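Local structure of ARF GTPase-activating protein GIT1 (Rattus norvegicus, 6IUH) at residues N26-E29 / L30-A33; Q84-C87 / R88-V91; V99-Q102 / L103-Q106; T105-V108 / I109-A112. The protein probably stimulates GTP hydrolysis by ARF GTPases, while the C-terminal helical domain described here probably docks partner proteins such as paxillin. All coordinates share one frame; numbering follows the deposited sequence. Where two conformers were deposited one is given.

Contact 1: N26-E29 / L30-A33; sequences NIQE and LLRA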
loop_
_atom_site.group_PDB
_atom_site.type_symbol
_atom_site.label_atom_id
_atom_site.label_comp_id
_atom_site.label_asym_id
_atom_site.label_seq_id
_atom_site.Cartn_x
_atom_site.Cartn_y
_atom_site.Cartn_z
ATOM N N ASN A 26 3.838 -6.882 -3.273
ATOM C CA ASN A 26 2.464 -7.081 -3.716
ATOM C C ASN A 26 1.891 -5.833 -4.376
ATOM O O ASN A 26 1.107 -5.925 -5.321
ATOM C CB ASN A 26 1.583 -7.510 -2.541
ATOM C CG ASN A 26 1.882 -8.923 -2.073
ATOM O OD1 ASN A 26 2.295 -9.775 -2.860
ATOM N ND2 ASN A 26 1.671 -9.179 -0.789
ATOM N N ILE A 27 2.282 -4.665 -3.877
ATOM C CA ILE A 27 1.906 -3.409 -4.514
ATOM C C ILE A 27 2.572 -3.294 -5.882
ATOM O O ILE A 27 1.957 -2.839 -6.848
ATOM C CB ILE A 27 2.283 -2.196 -3.644
ATOM C CG1 ILE A 27 1.375 -2.134 -2.415
ATOM C CG2 ILE A 27 2.177 -0.904 -4.445
ATOM C CD1 ILE A 27 1.704 -0.997 -1.466
ATOM N N GLN A 28 3.828 -3.724 -5.967
ATOM C CA GLN A 28 4.550 -3.715 -7.237
ATOM C C GLN A 28 3.842 -4.572 -8.283
ATOM O O GLN A 28 3.774 -4.209 -9.457
ATOM C CB GLN A 28 5.986 -4.207 -7.049
ATOM C CG GLN A 28 6.890 -3.923 -8.235
ATOM C CD GLN A 28 7.180 -2.441 -8.404
ATOM O OE1 GLN A 28 7.872 -1.835 -7.585
ATOM N NE2 GLN A 28 6.648 -1.850 -9.466
ATOM N N GLU A 29 3.310 -5.710 -7.851
ATOM C CA GLU A 29 2.608 -6.616 -8.754
ATOM C C GLU A 29 1.283 -6.007 -9.205
ATOM O O GLU A 29 0.864 -6.188 -10.350
ATOM C CB GLU A 29 2.375 -7.970 -8.082
ATOM C CG GLU A 29 1.683 -8.996 -8.966
ATOM C CD GLU A 29 2.506 -9.376 -10.183
ATOM O OE1 GLU A 29 3.750 -9.295 -10.117
ATOM O OE2 GLU A 29 1.903 -9.755 -11.211
ATOM N N LEU A 30 0.631 -5.282 -8.302
ATOM C CA LEU A 30 -0.605 -4.577 -8.629
ATOM C C LEU A 30 -0.361 -3.502 -9.680
ATOM O O LEU A 30 -1.137 -3.357 -10.624
ATOM C CB LEU A 30 -1.217 -3.950 -7.377
ATOM C CG LEU A 30 -2.428 -3.045 -7.609
ATOM C CD1 LEU A 30 -3.579 -3.835 -8.215
ATOM C CD2 LEU A 30 -2.858 -2.380 -6.310
ATOM N N LEU A 31 0.723 -2.750 -9.510
ATOM C CA LEU A 31 1.082 -1.706 -10.464
ATOM C C LEU A 31 1.372 -2.307 -11.833
ATOM O O LEU A 31 1.038 -1.722 -12.865
ATOM C CB LEU A 31 2.295 -0.913 -9.969
ATOM C CG LEU A 31 2.780 0.194 -10.907
ATOM C CD1 LEU A 31 1.652 1.170 -11.203
ATOM C CD2 LEU A 31 3.975 0.916 -10.303
ATOM N N ARG A 32 1.994 -3.480 -11.834
ATOM C CA ARG A 32 2.290 -4.191 -13.073
ATOM C C ARG A 32 1.000 -4.602 -13.772
ATOM O O ARG A 32 0.882 -4.502 -14.994
ATOM C CB ARG A 32 3.154 -5.424 -12.799
ATOM C CG ARG A 32 3.643 -6.127 -14.059
ATOM C CD ARG A 32 4.362 -7.428 -13.736
ATOM N NE ARG A 32 3.443 -8.469 -13.284
ATOM C CZ ARG A 32 2.901 -9.384 -14.082
ATOM N NH1 ARG A 32 2.075 -10.294 -13.583
ATOM N NH2 ARG A 32 3.186 -9.393 -15.375
ATOM N N ALA A 33 0.033 -5.063 -12.985
ATOM C CA ALA A 33 -1.260 -5.473 -13.522
ATOM C C ALA A 33 -1.978 -4.291 -14.163
ATOM O O ALA A 33 -2.561 -4.415 -15.241
ATOM C CB ALA A 33 -2.121 -6.087 -12.428
#
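The amide of L31 reaches back to the carbonyl of I27, N to O 2.9 Å with an N-H...O angle of 160°, within helix 13-35, one of the four helices of the bundle. N26 O, Q28 O and E29 O take the amides of L30, R32 and A33 in the same i to i+4 pattern. On the partly exposed side, E29 and R32 run alongside each other and point the same way. In the arginine conformer given, R32 NE donates to E29 OE2 at 2.9 Å, and a weak bond joins the same NE to E29 OE1 at 3.3 Å. The approach of R32 NH1 to E29 OE2, 2.4 Å, is implausibly short, and because the arginine was modelled twice, the fine geometry of this salt bridge is doubtful. As modelled, OE2 lies at the edge of the guanidinium, in line with its plane, while NE stands above the carboxylate; the two planes are turned 48° apart and do not make a flat pairing. E29 carries CG anti to its N (chi1 -178°) and then bends at chi2, which brings the carboxylate over to the next turn. E36 takes the other terminal nitrogen of R32, so two carboxylates share the guanidinium. I27 and L30 are buried against helix 101-128, L30 also against I49. Q28 NE2 bonds to a polar side chain of another protein's chain, and the Q28 side chain slants across that of L31, NE2 coming to 3.9 Å from L31 CD2.

Contact 2: Q84-C87 / R88-V91; sequences QSEC and RKTV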
loop_
_atom_site.group_PDB
_atom_site.type_symbol
_atom_site.label_atom_id
_atom_site.label_comp_id
_atom_site.label_asym_id
_atom_site.label_seq_id
_atom_site.Cartn_x
_atom_site.Cartn_y
_atom_site.Cartn_z
ATOM N N GLN A 84 -9.541 -2.458 -1.488
ATOM C CA GLN A 84 -10.394 -3.636 -1.580
ATOM C C GLN A 84 -11.761 -3.263 -2.140
ATOM O O GLN A 84 -12.336 -3.999 -2.945
ATOM C CB GLN A 84 -10.535 -4.292 -0.206
ATOM C CG GLN A 84 -11.030 -5.725 -0.233
ATOM C CD GLN A 84 -11.056 -6.345 1.150
ATOM O OE1 GLN A 84 -11.538 -5.735 2.104
ATOM N NE2 GLN A 84 -10.524 -7.555 1.267
ATOM N N SER A 85 -12.273 -2.113 -1.711
ATOM C CA SER A 85 -13.561 -1.618 -2.187
ATOM C C SER A 85 -13.526 -1.325 -3.680
ATOM O O SER A 85 -14.467 -1.633 -4.408
ATOM C CB SER A 85 -13.967 -0.356 -1.424
ATOM O OG SER A 85 -14.169 -0.630 -0.048
ATOM N N GLU A 86 -12.433 -0.724 -4.129
ATOM C CA GLU A 86 -12.298 -0.327 -5.522
ATOM C C GLU A 86 -12.148 -1.523 -6.457
ATOM O O GLU A 86 -12.721 -1.543 -7.544
ATOM C CB GLU A 86 -11.105 0.618 -5.682
ATOM C CG GLU A 86 -11.345 1.999 -5.101
ATOM C CD GLU A 86 -12.345 2.801 -5.913
ATOM O OE1 GLU A 86 -12.496 2.514 -7.120
ATOM O OE2 GLU A 86 -12.979 3.716 -5.347
ATOM N N CYS A 87 -11.386 -2.523 -6.031
ATOM C CA CYS A 87 -11.088 -3.661 -6.894
ATOM C C CYS A 87 -12.284 -4.581 -7.135
ATOM O O CYS A 87 -12.284 -5.357 -8.092
ATOM C CB CYS A 87 -9.926 -4.465 -6.315
ATOM S SG CYS A 87 -8.343 -3.618 -6.435
ATOM N N ARG A 88 -13.306 -4.489 -6.289
ATOM C CA ARG A 88 -14.495 -5.322 -6.457
ATOM C C ARG A 88 -15.265 -4.976 -7.732
ATOM O O ARG A 88 -16.179 -5.698 -8.125
ATOM C CB ARG A 88 -15.418 -5.200 -5.242
ATOM C CG ARG A 88 -14.872 -5.857 -3.984
ATOM C CD ARG A 88 -15.845 -5.765 -2.817
ATOM N NE ARG A 88 -17.033 -6.588 -3.018
ATOM C CZ ARG A 88 -18.241 -6.103 -3.286
ATOM N NH1 ARG A 88 -18.425 -4.794 -3.382
ATOM N NH2 ARG A 88 -19.266 -6.928 -3.453
ATOM N N LYS A 89 -14.893 -3.875 -8.379
ATOM C CA LYS A 89 -15.563 -3.460 -9.606
ATOM C C LYS A 89 -15.069 -4.254 -10.814
ATOM O O LYS A 89 -15.666 -4.191 -11.888
ATOM C CB LYS A 89 -15.364 -1.961 -9.843
ATOM C CG LYS A 89 -15.646 -1.101 -8.615
ATOM C CD LYS A 89 -15.483 0.380 -8.921
ATOM C CE LYS A 89 -15.399 1.200 -7.644
ATOM N NZ LYS A 89 -16.506 0.892 -6.698
ATOM N N THR A 90 -13.983 -5.003 -10.639
ATOM C CA THR A 90 -13.434 -5.806 -11.730
ATOM C C THR A 90 -14.133 -7.158 -11.802
ATOM O O THR A 90 -13.933 -7.924 -12.747
ATOM C CB THR A 90 -11.912 -6.032 -11.584
ATOM O OG1 THR A 90 -11.644 -6.868 -10.453
ATOM C CG2 THR A 90 -11.188 -4.711 -11.419
ATOM N N VAL A 91 -14.961 -7.440 -10.801
ATOM C CA VAL A 91 -15.741 -8.672 -10.774
ATOM C C VAL A 91 -17.246 -8.404 -10.633
ATOM O O VAL A 91 -17.869 -8.855 -9.670
ATOM C CB VAL A 91 -15.276 -9.597 -9.621
ATOM C CG1 VAL A 91 -14.001 -10.335 -10.003
ATOM C CG2 VAL A 91 -15.067 -8.799 -8.340
#
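Two i to i+3 bonds carry the chain from Q84-C87 into R88-V91: K89 N donates to E86 O at 3.3 Å and T90 N to C87 O at 3.1 Å, each donor standing above the carbonyl plane. K89 lies alongside E86, pointing the same way. K89 CG rests on E86 O at 3.1 Å, and farther out K89 CE comes within 3.2 Å of E86 OE1. The chain then bends at chi4 (-51°), leaving K89 NZ 4.3 Å from E86 OE1, opposite charges near each other but too far apart for a salt bridge. The 3-10 turn at R88 and K89 follows helix 67-87 and leads into the loop before helix 101-128 of the four-helix bundle. On the same turn T90 OG1 sits 2.9 Å from C87 O, although another acceptor is also within reach of its proton. C87 is buried, packing on S46 and V108; T90 packs on F42, V43 and L104. R88 lays its CG against Q84 O at 3.3 Å, and from there its guanidinium end leads away. The Q84 amide turns elsewhere too, its NE2 bonding to E47.

Contact 3: V99-Q102 / L103-Q106; sequences VDFQ and LLTQ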
loop_
_atom_site.group_PDB
_atom_site.type_symbol
_atom_site.label_atom_id
_atom_site.label_comp_id
_atom_site.label_asym_id
_atom_site.label_seq_id
_atom_site.Cartn_x
_atom_site.Cartn_y
_atom_site.Cartn_z
ATOM N N VAL A 99 -17.575 -0.851 -17.237
ATOM C CA VAL A 99 -16.704 -0.357 -16.170
ATOM C C VAL A 99 -15.754 0.705 -16.721
ATOM O O VAL A 99 -15.158 0.518 -17.782
ATOM C CB VAL A 99 -15.871 -1.495 -15.528
ATOM C CG1 VAL A 99 -14.868 -0.938 -14.509
ATOM C CG2 VAL A 99 -16.775 -2.538 -14.886
ATOM N N ASP A 100 -15.619 1.818 -16.006
ATOM C CA ASP A 100 -14.649 2.847 -16.369
ATOM C C ASP A 100 -13.277 2.431 -15.848
ATOM O O ASP A 100 -12.948 2.680 -14.693
ATOM C CB ASP A 100 -15.059 4.211 -15.797
ATOM C CG ASP A 100 -14.256 5.370 -16.385
ATOM O OD1 ASP A 100 -13.077 5.179 -16.750
ATOM O OD2 ASP A 100 -14.809 6.487 -16.475
ATOM N N PHE A 101 -12.482 1.797 -16.704
ATOM C CA PHE A 101 -11.193 1.260 -16.282
ATOM C C PHE A 101 -10.153 2.352 -16.044
ATOM O O PHE A 101 -9.211 2.159 -15.278
ATOM C CB PHE A 101 -10.679 0.250 -17.309
ATOM C CG PHE A 101 -11.459 -1.032 -17.326
ATOM C CD1 PHE A 101 -11.170 -2.044 -16.425
ATOM C CD2 PHE A 101 -12.492 -1.219 -18.228
ATOM C CE1 PHE A 101 -11.889 -3.220 -16.428
ATOM C CE2 PHE A 101 -13.214 -2.396 -18.237
ATOM C CZ PHE A 101 -12.912 -3.395 -17.337
ATOM N N GLN A 102 -10.327 3.499 -16.691
ATOM C CA GLN A 102 -9.433 4.628 -16.463
ATOM C C GLN A 102 -9.615 5.151 -15.046
ATOM O O GLN A 102 -8.650 5.299 -14.297
ATOM C CB GLN A 102 -9.690 5.739 -17.481
ATOM C CG GLN A 102 -9.421 5.329 -18.919
ATOM C CD GLN A 102 -7.972 4.954 -19.158
ATOM O OE1 GLN A 102 -7.067 5.469 -18.501
ATOM N NE2 GLN A 102 -7.745 4.050 -20.103
ATOM N N LEU A 103 -10.863 5.425 -14.686
ATOM C CA LEU A 103 -11.191 5.875 -13.342
ATOM C C LEU A 103 -10.800 4.824 -12.308
ATOM O O LEU A 103 -10.235 5.148 -11.266
ATOM C CB LEU A 103 -12.682 6.197 -13.238
ATOM C CG LEU A 103 -13.197 6.581 -11.852
ATOM C CD1 LEU A 103 -12.453 7.799 -11.318
ATOM C CD2 LEU A 103 -14.697 6.839 -11.893
ATOM N N LEU A 104 -11.097 3.563 -12.609
ATOM C CA LEU A 104 -10.758 2.453 -11.723
ATOM C C LEU A 104 -9.264 2.385 -11.428
ATOM O O LEU A 104 -8.851 2.341 -10.271
ATOM C CB LEU A 104 -11.215 1.131 -12.333
ATOM C CG LEU A 104 -10.678 -0.123 -11.643
ATOM C CD1 LEU A 104 -11.291 -0.281 -10.260
ATOM C CD2 LEU A 104 -10.945 -1.347 -12.507
ATOM N N THR A 105 -8.460 2.368 -12.486
ATOM C CA THR A 105 -7.012 2.286 -12.350
ATOM C C THR A 105 -6.465 3.468 -11.557
ATOM O O THR A 105 -5.585 3.302 -10.709
ATOM C CB THR A 105 -6.327 2.228 -13.726
ATOM O OG1 THR A 105 -6.778 1.063 -14.426
ATOM C CG2 THR A 105 -4.818 2.160 -13.571
ATOM N N GLN A 106 -6.997 4.656 -11.824
ATOM C CA GLN A 106 -6.599 5.843 -11.072
ATOM C C GLN A 106 -6.846 5.657 -9.581
ATOM O O GLN A 106 -5.956 5.895 -8.765
ATOM C CB GLN A 106 -7.343 7.081 -11.574
ATOM C CG GLN A 106 -6.917 7.542 -12.964
ATOM C CD GLN A 106 -7.911 8.499 -13.591
ATOM O OE1 GLN A 106 -8.841 8.961 -12.934
ATOM N NE2 GLN A 106 -7.723 8.794 -14.873
HETATM O O HOH W 1 -5.626 7.663 -16.843
#
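V99 and D100 are still loop; from F101 the chain is helical through L103-Q106, with D100 O, F101 O and Q102 O accepting from the amides of L104, T105 and Q106, the first of these bonds measuring 2.9 Å from L104 N to D100 O. D100 is the N-cap. Its CG is anti to its N (chi1 -168°), and OD1 takes L103 N at 3.0 Å in an almost straight bond (178°), the donor standing well above the carboxylate plane. The D100 carboxylate also lies against L103 CB, the two side chains crossing at about a right angle. This start of helix 101-128 carries a hydrophobic staple as well: V99, just before the cap, meets L104 through CG1 and CD2 at 4.4 Å. The same V99 CG1 sits over the centre of one face of the F101 ring, 4.1 Å above its plane. L104 CD2 approaches the ring obliquely, 4.0 Å from F101 CD1, and H39 meets the ring too. F101 O is gripped twice, since T105 OG1 donates to it at 2.8 Å from the opposite face to T105 N, which satisfies a buried hydroxyl. Farther round, a water donates to Q102 OE1 at 3.1 Å and accepts from Q106 NE2 at the same distance, tying the two amides across one turn. With an alanine at Q106 this water would lose its amide donor, and the Q102 side chain would probably be freer to swing. Q106 itself also rests on the backbone of another protein's chain.

Contact 4: T105-V108 / I109-A112; sequences TQQV and IQCA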
loop_
_atom_site.group_PDB
_atom_site.type_symbol
_atom_site.label_atom_id
_atom_site.label_comp_id
_atom_site.label_asym_id
_atom_site.label_seq_id
_atom_site.Cartn_x
_atom_site.Cartn_y
_atom_site.Cartn_z
ATOM N N THR A 105 -8.460 2.368 -12.486
ATOM C CA THR A 105 -7.012 2.286 -12.350
ATOM C C THR A 105 -6.465 3.468 -11.557
ATOM O O THR A 105 -5.585 3.302 -10.709
ATOM C CB THR A 105 -6.327 2.228 -13.726
ATOM O OG1 THR A 105 -6.778 1.063 -14.426
ATOM C CG2 THR A 105 -4.818 2.160 -13.571
ATOM N N GLN A 106 -6.997 4.656 -11.824
ATOM C CA GLN A 106 -6.599 5.843 -11.072
ATOM C C GLN A 106 -6.846 5.657 -9.581
ATOM O O GLN A 106 -5.956 5.895 -8.765
ATOM C CB GLN A 106 -7.343 7.081 -11.574
ATOM C CG GLN A 106 -6.917 7.542 -12.964
ATOM C CD GLN A 106 -7.911 8.499 -13.591
ATOM O OE1 GLN A 106 -8.841 8.961 -12.934
ATOM N NE2 GLN A 106 -7.723 8.794 -14.873
ATOM N N GLN A 107 -8.050 5.218 -9.229
ATOM C CA GLN A 107 -8.413 5.049 -7.828
ATOM C C GLN A 107 -7.569 3.967 -7.161
ATOM O O GLN A 107 -7.137 4.120 -6.019
ATOM C CB GLN A 107 -9.899 4.723 -7.700
ATOM C CG GLN A 107 -10.813 5.882 -8.072
ATOM C CD GLN A 107 -10.581 7.103 -7.201
ATOM O OE1 GLN A 107 -10.530 7.004 -5.975
ATOM N NE2 GLN A 107 -10.432 8.262 -7.834
ATOM N N VAL A 108 -7.326 2.881 -7.887
ATOM C CA VAL A 108 -6.535 1.771 -7.368
ATOM C C VAL A 108 -5.099 2.205 -7.047
ATOM O O VAL A 108 -4.579 1.900 -5.972
ATOM C CB VAL A 108 -6.526 0.592 -8.365
ATOM C CG1 VAL A 108 -5.427 -0.399 -8.030
ATOM C CG2 VAL A 108 -7.888 -0.093 -8.375
ATOM N N ILE A 109 -4.468 2.933 -7.963
ATOM C CA ILE A 109 -3.096 3.389 -7.745
ATOM C C ILE A 109 -3.017 4.421 -6.611
ATOM O O ILE A 109 -2.040 4.449 -5.861
ATOM C CB ILE A 109 -2.485 3.976 -9.041
ATOM C CG1 ILE A 109 -2.430 2.899 -10.128
ATOM C CG2 ILE A 109 -1.084 4.518 -8.784
ATOM C CD1 ILE A 109 -1.954 3.405 -11.470
ATOM N N GLN A 110 -4.046 5.255 -6.470
ATOM C CA GLN A 110 -4.110 6.195 -5.344
ATOM C C GLN A 110 -4.065 5.452 -4.006
ATOM O O GLN A 110 -3.332 5.835 -3.091
ATOM C CB GLN A 110 -5.379 7.050 -5.407
ATOM C CG GLN A 110 -5.450 8.020 -6.574
ATOM C CD GLN A 110 -6.656 8.934 -6.478
ATOM O OE1 GLN A 110 -7.236 9.097 -5.405
ATOM N NE2 GLN A 110 -7.040 9.537 -7.598
ATOM N N CYS A 111 -4.853 4.387 -3.905
ATOM C CA CYS A 111 -4.880 3.558 -2.704
ATOM C C CYS A 111 -3.519 2.952 -2.391
ATOM O O CYS A 111 -3.063 2.993 -1.249
ATOM C CB CYS A 111 -5.915 2.446 -2.853
ATOM S SG CYS A 111 -7.602 3.043 -2.955
ATOM N N ALA A 112 -2.879 2.386 -3.411
ATOM C CA ALA A 112 -1.572 1.762 -3.249
ATOM C C ALA A 112 -0.523 2.785 -2.831
ATOM O O ALA A 112 0.366 2.486 -2.027
ATOM C CB ALA A 112 -1.153 1.070 -4.537
#
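Helix 101-128 runs on through T105-V108 and I109-A112 as the last helix of a four-helix bundle, in regular i to i+4 bonding. The bond from I109 N to T105 O, 3.0 Å long and 166° at the hydrogen, is the straightest of its four; Q110, C111 and A112 follow in the same way. I109 lies alongside T105, pointing the same way, with CD1 against T105 CG2 at 3.8 Å. I109 CG1, anti to its own carbonyl carbon (chi1 -62°), is brought over T105 O at 3.2 Å. Q107 and Q110 make a second side-by-side pair, their amide planes 62° apart and their NE2 atoms 3.6 Å from each other. Both OE1 atoms accept from NH2 of R82, so one arginine nitrogen holds the two amides together. The Q110 chain is extended and passes its CG over Q106 O at 3.1 Å. A leucine in place of Q110 would take one of these two glutamine acceptors from R82 and would probably leave the Q107 amide less firmly fixed. V108 and C111 pack on L83 of helix 67-87, while V108 and A112 face helix 13-35. I109 and Q110 also touch side chains of another protein's chain, in keeping with a focal-adhesion-targeting-like four-helix bundle that takes up a partner on its surface.

Contacts 1 and 4 are buried and meet across the bundle, with L30 CD2 on V108 CG1 at 3.7 Å and I27 beside A112. Contacts 1, 3 and 4 all touch another protein's chain; contact 2 does not. Contact 2 lies at the surface and contact 3 is only partly buried. They take in the two ends of the loop between helices 67-87 and 101-128, joined where T90 CG2 meets L104 CD2 at 3.5 Å. Contact 4 continues contact 3 along the same helix, sharing T105 and Q106, and receives C87 of contact 2 against V108. Regular i to i+4 bonding runs through contacts 1 and 4, 3-10 bonds finish contact 2, and contact 3 adds a side-chain cap and a water bridge to its i to i+4 bonds.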